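Local coordinates for Svp1-like protein 2 (PDB 4V16), which probably associates with membranes by binding phosphoinositides such as phosphatidylinositol 3,5-bisphosphate through its beta-propeller, as a member of the PROPPIN family, at residues 200-205 against 217-222; 223-228 against 242-247. All coordinates share one frame; numbering follows the deposited sequence.

Interaction 1: 200-205 against 217-222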
loop_
_atom_site.group_PDB
_atom_site.type_symbol
_atom_site.label_atom_id
_atom_site.label_comp_id
_atom_site.label_asym_id
_atom_site.label_seq_id
_atom_site.Cartn_x
_atom_site.Cartn_y
_atom_site.Cartn_z
ATOM N N ASP A 200 11.554 -11.182 -10.231
ATOM C CA ASP A 200 11.117 -11.716 -11.513
ATOM C C ASP A 200 9.748 -11.157 -11.874
ATOM O O ASP A 200 9.507 -10.761 -13.014
ATOM C CB ASP A 200 11.065 -13.247 -11.479
ATOM C CG ASP A 200 12.402 -13.871 -11.125
ATOM O OD1 ASP A 200 13.432 -13.169 -11.206
ATOM O OD2 ASP A 200 12.421 -15.071 -10.770
ATOM N N GLY A 201 8.855 -11.125 -10.889
ATOM C CA GLY A 201 7.500 -10.650 -11.096
ATOM C C GLY A 201 6.696 -11.586 -11.978
ATOM O O GLY A 201 5.640 -11.214 -12.491
ATOM N N THR A 202 7.195 -12.808 -12.151
ATOM C CA THR A 202 6.528 -13.795 -12.995
ATOM C C THR A 202 5.446 -14.546 -12.227
ATOM O O THR A 202 4.401 -14.882 -12.785
ATOM C CB THR A 202 7.534 -14.809 -13.568
ATOM O OG1 THR A 202 8.349 -15.333 -12.513
ATOM C CG2 THR A 202 8.422 -14.149 -14.609
ATOM N N LEU A 203 5.702 -14.800 -10.946
ATOM C CA LEU A 203 4.786 -15.565 -10.105
ATOM C C LEU A 203 4.270 -14.734 -8.936
ATOM O O LEU A 203 5.041 -14.053 -8.257
ATOM C CB LEU A 203 5.475 -16.824 -9.577
ATOM C CG LEU A 203 6.182 -17.694 -10.618
ATOM C CD1 LEU A 203 6.935 -18.826 -9.937
ATOM C CD2 LEU A 203 5.191 -18.241 -11.634
ATOM N N ILE A 204 2.962 -14.804 -8.710
ATOM C CA ILE A 204 2.320 -14.124 -7.592
ATOM C C ILE A 204 1.645 -15.157 -6.695
ATOM O O ILE A 204 0.628 -15.744 -7.069
ATOM C CB ILE A 204 1.281 -13.095 -8.075
ATOM C CG1 ILE A 204 1.959 -12.030 -8.939
ATOM C CG2 ILE A 204 0.577 -12.440 -6.891
ATOM C CD1 ILE A 204 0.998 -11.266 -9.811
ATOM N N ARG A 205 2.215 -15.373 -5.513
ATOM C CA ARG A 205 1.730 -16.406 -4.603
ATOM C C ARG A 205 0.850 -15.822 -3.504
ATOM O O ARG A 205 1.041 -14.681 -3.084
ATOM C CB ARG A 205 2.905 -17.160 -3.981
ATOM C CG ARG A 205 3.779 -17.879 -4.998
ATOM C CD ARG A 205 4.490 -19.068 -4.373
ATOM N NE ARG A 205 5.215 -19.857 -5.368
ATOM C CZ ARG A 205 6.525 -19.780 -5.601
ATOM N NH1 ARG A 205 7.295 -18.947 -4.909
ATOM N NH2 ARG A 205 7.072 -20.548 -6.533
ATOM N N GLU A 217 -1.336 -19.757 -6.660
ATOM C CA GLU A 217 -0.149 -19.318 -7.379
ATOM C C GLU A 217 -0.544 -18.848 -8.772
ATOM O O GLU A 217 -0.966 -19.645 -9.609
ATOM C CB GLU A 217 0.879 -20.449 -7.462
ATOM C CG GLU A 217 2.154 -20.084 -8.214
ATOM C CD GLU A 217 3.149 -21.230 -8.266
ATOM O OE1 GLU A 217 3.322 -21.920 -7.238
ATOM O OE2 GLU A 217 3.754 -21.444 -9.339
ATOM N N PHE A 218 -0.406 -17.546 -9.009
ATOM C CA PHE A 218 -0.768 -16.947 -10.287
ATOM C C PHE A 218 0.450 -16.757 -11.184
ATOM O O PHE A 218 1.586 -16.731 -10.709
ATOM C CB PHE A 218 -1.460 -15.604 -10.064
ATOM C CG PHE A 218 -2.718 -15.699 -9.252
ATOM C CD1 PHE A 218 -3.847 -16.311 -9.770
ATOM C CD2 PHE A 218 -2.774 -15.167 -7.974
ATOM C CE1 PHE A 218 -5.007 -16.398 -9.027
ATOM C CE2 PHE A 218 -3.932 -15.249 -7.226
ATOM C CZ PHE A 218 -5.050 -15.865 -7.754
ATOM N N ARG A 219 0.200 -16.626 -12.482
ATOM C CA ARG A 219 1.253 -16.380 -13.456
ATOM C C ARG A 219 0.958 -15.084 -14.209
ATOM O O ARG A 219 0.033 -15.023 -15.020
ATOM C CB ARG A 219 1.374 -17.559 -14.422
ATOM C CG ARG A 219 2.581 -17.493 -15.336
ATOM C CD ARG A 219 3.163 -18.877 -15.581
ATOM N NE ARG A 219 4.328 -18.829 -16.460
ATOM C CZ ARG A 219 5.529 -18.391 -16.093
ATOM N NH1 ARG A 219 5.735 -17.947 -14.859
ATOM N NH2 ARG A 219 6.529 -18.387 -16.964
ATOM N N ARG A 220 1.737 -14.045 -13.925
ATOM C CA ARG A 220 1.518 -12.739 -14.538
ATOM C C ARG A 220 1.883 -12.757 -16.018
ATOM O O ARG A 220 1.170 -12.197 -16.845
ATOM C CB ARG A 220 2.329 -11.661 -13.817
ATOM C CG ARG A 220 2.118 -10.248 -14.365
ATOM C CD ARG A 220 3.391 -9.424 -14.307
ATOM N NE ARG A 220 4.497 -10.052 -15.029
ATOM C CZ ARG A 220 4.691 -9.964 -16.342
ATOM N NH1 ARG A 220 3.851 -9.275 -17.103
ATOM N NH2 ARG A 220 5.730 -10.572 -16.896
ATOM N N GLY A 221 3.002 -13.394 -16.342
ATOM C CA GLY A 221 3.477 -13.452 -17.711
ATOM C C GLY A 221 4.732 -14.294 -17.810
ATOM O O GLY A 221 5.240 -14.774 -16.798
ATOM N N LEU A 222 5.235 -14.472 -19.025
ATOM C CA LEU A 222 6.423 -15.289 -19.239
ATOM C C LEU A 222 7.691 -14.494 -18.959
ATOM O O LEU A 222 8.622 -14.996 -18.327
ATOM C CB LEU A 222 6.449 -15.832 -20.668
ATOM C CG LEU A 222 5.332 -16.806 -21.045
ATOM C CD1 LEU A 222 5.465 -17.196 -22.504
ATOM C CD2 LEU A 222 5.354 -18.043 -20.160
#
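The guanidinium of Arg220 meets Gly201 at its edge: NE donates to Gly201 O over 3.0 Å, with the oxygen in the guanidinium plane but NE 37° out of the carbonyl plane. Arg205 is likewise approached at its edge, where NE and Glu217 OE1 form a salt bridge whose N-H...O hydrogen bond is long (3.4 Å) and weak, though nearly straight. These two side chains run side by side in one direction, with guanidinium and carboxylate 83° apart, and NH1 of Arg205 turns to the carbonyl of Ala177. On one face of the Arg219 guanidinium, Gly221 O sits over the centre, while Leu203 CD2 lies 3.3 Å from NH1 at the edge. The Phe218 ring meets Ile204 O obliquely, through CD2.

The backbones form an antiparallel hairpin, the last two strands of a four-stranded propeller blade. Ile204 and Phe218 are its hydrogen-bonded pair, N to O at 3.1 Å from Ile204 to Phe218 and 2.8 Å in return. Beyond it, Arg220 N reaches Thr202 O (3.0 Å). Phe218 to Gly221 spell the FRRG signature that PROPPINs use for phosphoinositide binding, so the two arginines probably serve that role here. They diverge: Arg219 shares a sheet face with Leu203, whereas Arg220 reaches Ser243 and His249 of the next blade, whose Phe251 meets the Phe218 ring. A bend at chi3 (57°) sets Arg220 NE at Gly201 O, and NH2 pairs with Asp223.

Interaction 2: 223-228 against 242-247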
loop_
_atom_site.group_PDB
_atom_site.type_symbol
_atom_site.label_atom_id
_atom_site.label_comp_id
_atom_site.label_asym_id
_atom_site.label_seq_id
_atom_site.Cartn_x
_atom_site.Cartn_y
_atom_site.Cartn_z
ATOM N N ASP A 223 7.723 -13.252 -19.430
ATOM C CA ASP A 223 8.903 -12.410 -19.279
ATOM C C ASP A 223 8.940 -11.770 -17.896
ATOM O O ASP A 223 7.909 -11.626 -17.238
ATOM C CB ASP A 223 8.950 -11.334 -20.371
ATOM C CG ASP A 223 7.608 -10.655 -20.592
ATOM O OD1 ASP A 223 6.819 -10.540 -19.630
ATOM O OD2 ASP A 223 7.344 -10.236 -21.740
ATOM N N ARG A 224 10.137 -11.394 -17.461
ATOM C CA ARG A 224 10.328 -10.823 -16.135
ATOM C C ARG A 224 10.066 -9.321 -16.127
ATOM O O ARG A 224 10.478 -8.597 -17.035
ATOM C CB ARG A 224 11.744 -11.113 -15.637
ATOM C CG ARG A 224 11.982 -12.575 -15.305
ATOM C CD ARG A 224 13.440 -12.845 -14.976
ATOM N NE ARG A 224 14.313 -12.580 -16.115
ATOM C CZ ARG A 224 15.623 -12.811 -16.127
ATOM N NH1 ARG A 224 16.224 -13.317 -15.058
ATOM N NH2 ARG A 224 16.333 -12.535 -17.213
ATOM N N THR A 225 9.373 -8.870 -15.086
ATOM C CA THR A 225 9.036 -7.464 -14.915
ATOM C C THR A 225 9.086 -7.097 -13.441
ATOM O O THR A 225 8.951 -7.962 -12.576
ATOM C CB THR A 225 7.628 -7.144 -15.454
ATOM O OG1 THR A 225 6.670 -8.012 -14.835
ATOM C CG2 THR A 225 7.567 -7.315 -16.966
ATOM N N SER A 226 9.284 -5.816 -13.155
ATOM C CA SER A 226 9.156 -5.320 -11.794
ATOM C C SER A 226 7.706 -4.915 -11.555
ATOM O O SER A 226 7.101 -4.225 -12.375
ATOM C CB SER A 226 10.097 -4.139 -11.544
ATOM O OG SER A 226 9.815 -3.065 -12.421
ATOM N N ILE A 227 7.153 -5.358 -10.431
ATOM C CA ILE A 227 5.757 -5.099 -10.104
ATOM C C ILE A 227 5.616 -3.797 -9.321
ATOM O O ILE A 227 6.242 -3.614 -8.277
ATOM C CB ILE A 227 5.164 -6.273 -9.309
ATOM C CG1 ILE A 227 5.021 -7.486 -10.232
ATOM C CG2 ILE A 227 3.807 -5.911 -8.717
ATOM C CD1 ILE A 227 4.872 -8.798 -9.504
ATOM N N ILE A 228 4.778 -2.901 -9.834
ATOM C CA ILE A 228 4.642 -1.557 -9.284
ATOM C C ILE A 228 3.705 -1.522 -8.083
ATOM O O ILE A 228 3.990 -0.848 -7.091
ATOM C CB ILE A 228 4.119 -0.570 -10.345
ATOM C CG1 ILE A 228 4.961 -0.653 -11.622
ATOM C CG2 ILE A 228 4.112 0.852 -9.798
ATOM C CD1 ILE A 228 6.439 -0.397 -11.414
ATOM N N VAL A 242 -0.236 -4.307 -11.240
ATOM C CA VAL A 242 0.325 -3.476 -12.303
ATOM C C VAL A 242 1.841 -3.658 -12.366
ATOM O O VAL A 242 2.530 -3.556 -11.350
ATOM C CB VAL A 242 -0.009 -1.984 -12.095
ATOM C CG1 VAL A 242 0.668 -1.126 -13.155
ATOM C CG2 VAL A 242 -1.518 -1.765 -12.126
ATOM N N SER A 243 2.349 -3.922 -13.566
ATOM C CA SER A 243 3.777 -4.135 -13.779
ATOM C C SER A 243 4.419 -2.915 -14.426
ATOM O O SER A 243 3.724 -1.983 -14.829
ATOM C CB SER A 243 4.005 -5.364 -14.657
ATOM O OG SER A 243 3.342 -5.217 -15.901
ATOM N N ASP A 244 5.745 -2.927 -14.534
ATOM C CA ASP A 244 6.455 -1.842 -15.204
ATOM C C ASP A 244 6.270 -1.952 -16.719
ATOM O O ASP A 244 6.682 -1.066 -17.467
ATOM C CB ASP A 244 7.942 -1.845 -14.828
ATOM C CG ASP A 244 8.684 -3.071 -15.332
ATOM O OD1 ASP A 244 8.034 -4.015 -15.825
ATOM O OD2 ASP A 244 9.928 -3.095 -15.220
ATOM N N LYS A 245 5.658 -3.050 -17.162
ATOM C CA LYS A 245 5.137 -3.153 -18.525
ATOM C C LYS A 245 3.940 -2.222 -18.691
ATOM O O LYS A 245 3.526 -1.921 -19.809
ATOM C CB LYS A 245 4.713 -4.585 -18.846
ATOM C CG LYS A 245 5.693 -5.393 -19.672
ATOM C CD LYS A 245 4.967 -6.559 -20.326
ATOM C CE LYS A 245 5.921 -7.595 -20.888
ATOM N NZ LYS A 245 5.176 -8.702 -21.555
ATOM N N TRP A 246 3.382 -1.795 -17.559
ATOM C CA TRP A 246 2.223 -0.909 -17.518
ATOM C C TRP A 246 1.002 -1.603 -18.101
ATOM O O TRP A 246 0.265 -1.043 -18.913
ATOM C CB TRP A 246 2.523 0.405 -18.236
ATOM C CG TRP A 246 3.725 1.055 -17.657
ATOM C CD1 TRP A 246 4.894 1.343 -18.293
ATOM C CD2 TRP A 246 3.891 1.470 -16.299
ATOM N NE1 TRP A 246 5.777 1.924 -17.416
ATOM C CE2 TRP A 246 5.184 2.013 -16.183
ATOM C CE3 TRP A 246 3.070 1.440 -15.167
ATOM C CZ2 TRP A 246 5.674 2.524 -14.985
ATOM C CZ3 TRP A 246 3.558 1.947 -13.978
ATOM C CH2 TRP A 246 4.849 2.482 -13.896
ATOM N N THR A 247 0.813 -2.841 -17.659
ATOM C CA THR A 247 -0.398 -3.601 -17.918
ATOM C C THR A 247 -1.106 -3.845 -16.589
ATOM O O THR A 247 -0.486 -4.297 -15.623
ATOM C CB THR A 247 -0.094 -4.948 -18.603
ATOM O OG1 THR A 247 0.623 -4.720 -19.823
ATOM C CG2 THR A 247 -1.380 -5.709 -18.903
#
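Asp244 reaches across to Ser226 and Thr225, and its side chain can be followed outward atom by atom. CB lies 3.3 Å from Ser226 OG and also meets Ile228 CD1, the side chains of Asp244 and Ile228 crossing at about a right angle. CG stands between its own backbone N and carbonyl carbon (chi1 66°), which sets it beside Ser226 OG. At the tip the oxygens part: OD1 rests 3.2 Å from Thr225 CB, while OD2 takes a weak hydrogen bond of 2.8 Å from Ser226 OG and another weak one from Ser226 N. The backbone of the same aspartate completes the grip, since Asp244 N donates to Ser226 O over 2.9 Å, with a C=O...N angle of 172°.

Farther along, Ile228 N bonds to Val242 O (2.8 Å), and Ile227 with Ser243 forms the antiparallel non-hydrogen-bonded pair between them. This is the end of the hairpin made by the first two strands of a propeller blade, within the second WD repeat. Here strand 238-243 leaves through a type I turn, Ser243 to Trp246, closed by the bond from Trp246 N to Ser243 O, and the chain passes on to strand 247-252. Ser243 O and Asp244 O both lie over one face of the Trp246 indole, offset toward the rim. Ile228 CG1 approaches that ring obliquely, at CZ3 (3.8 Å).

At the outer end Lys245, extended beyond CG, passes Thr225 CG2 and meets Asp223 tip to tip. NZ reaches OD2 at 2.7 Å, on its syn lone pair. With Arg220 at OD1, the carboxylate is shared between two cations, which would probably keep it ionised.

Interaction 1 closes one blade of the propeller and interaction 2 opens the next, with centres about 10 Å apart. The seam between them is held by a probable hydrogen bond from Thr225 N to Asp200 O (2.8 Å) and by Ile227 CD1 packing on Gly201 CA (3.6 Å). Arg220 NE also comes within 3.0 Å of Thr225 OG1. Asp223 also connects the two, as the residue in which the charged groups of both contacts meet. Arg220 belongs to the FRRG signature, so interaction 2 supplies second-shell contacts to a residue that probably takes part in lipid recognition.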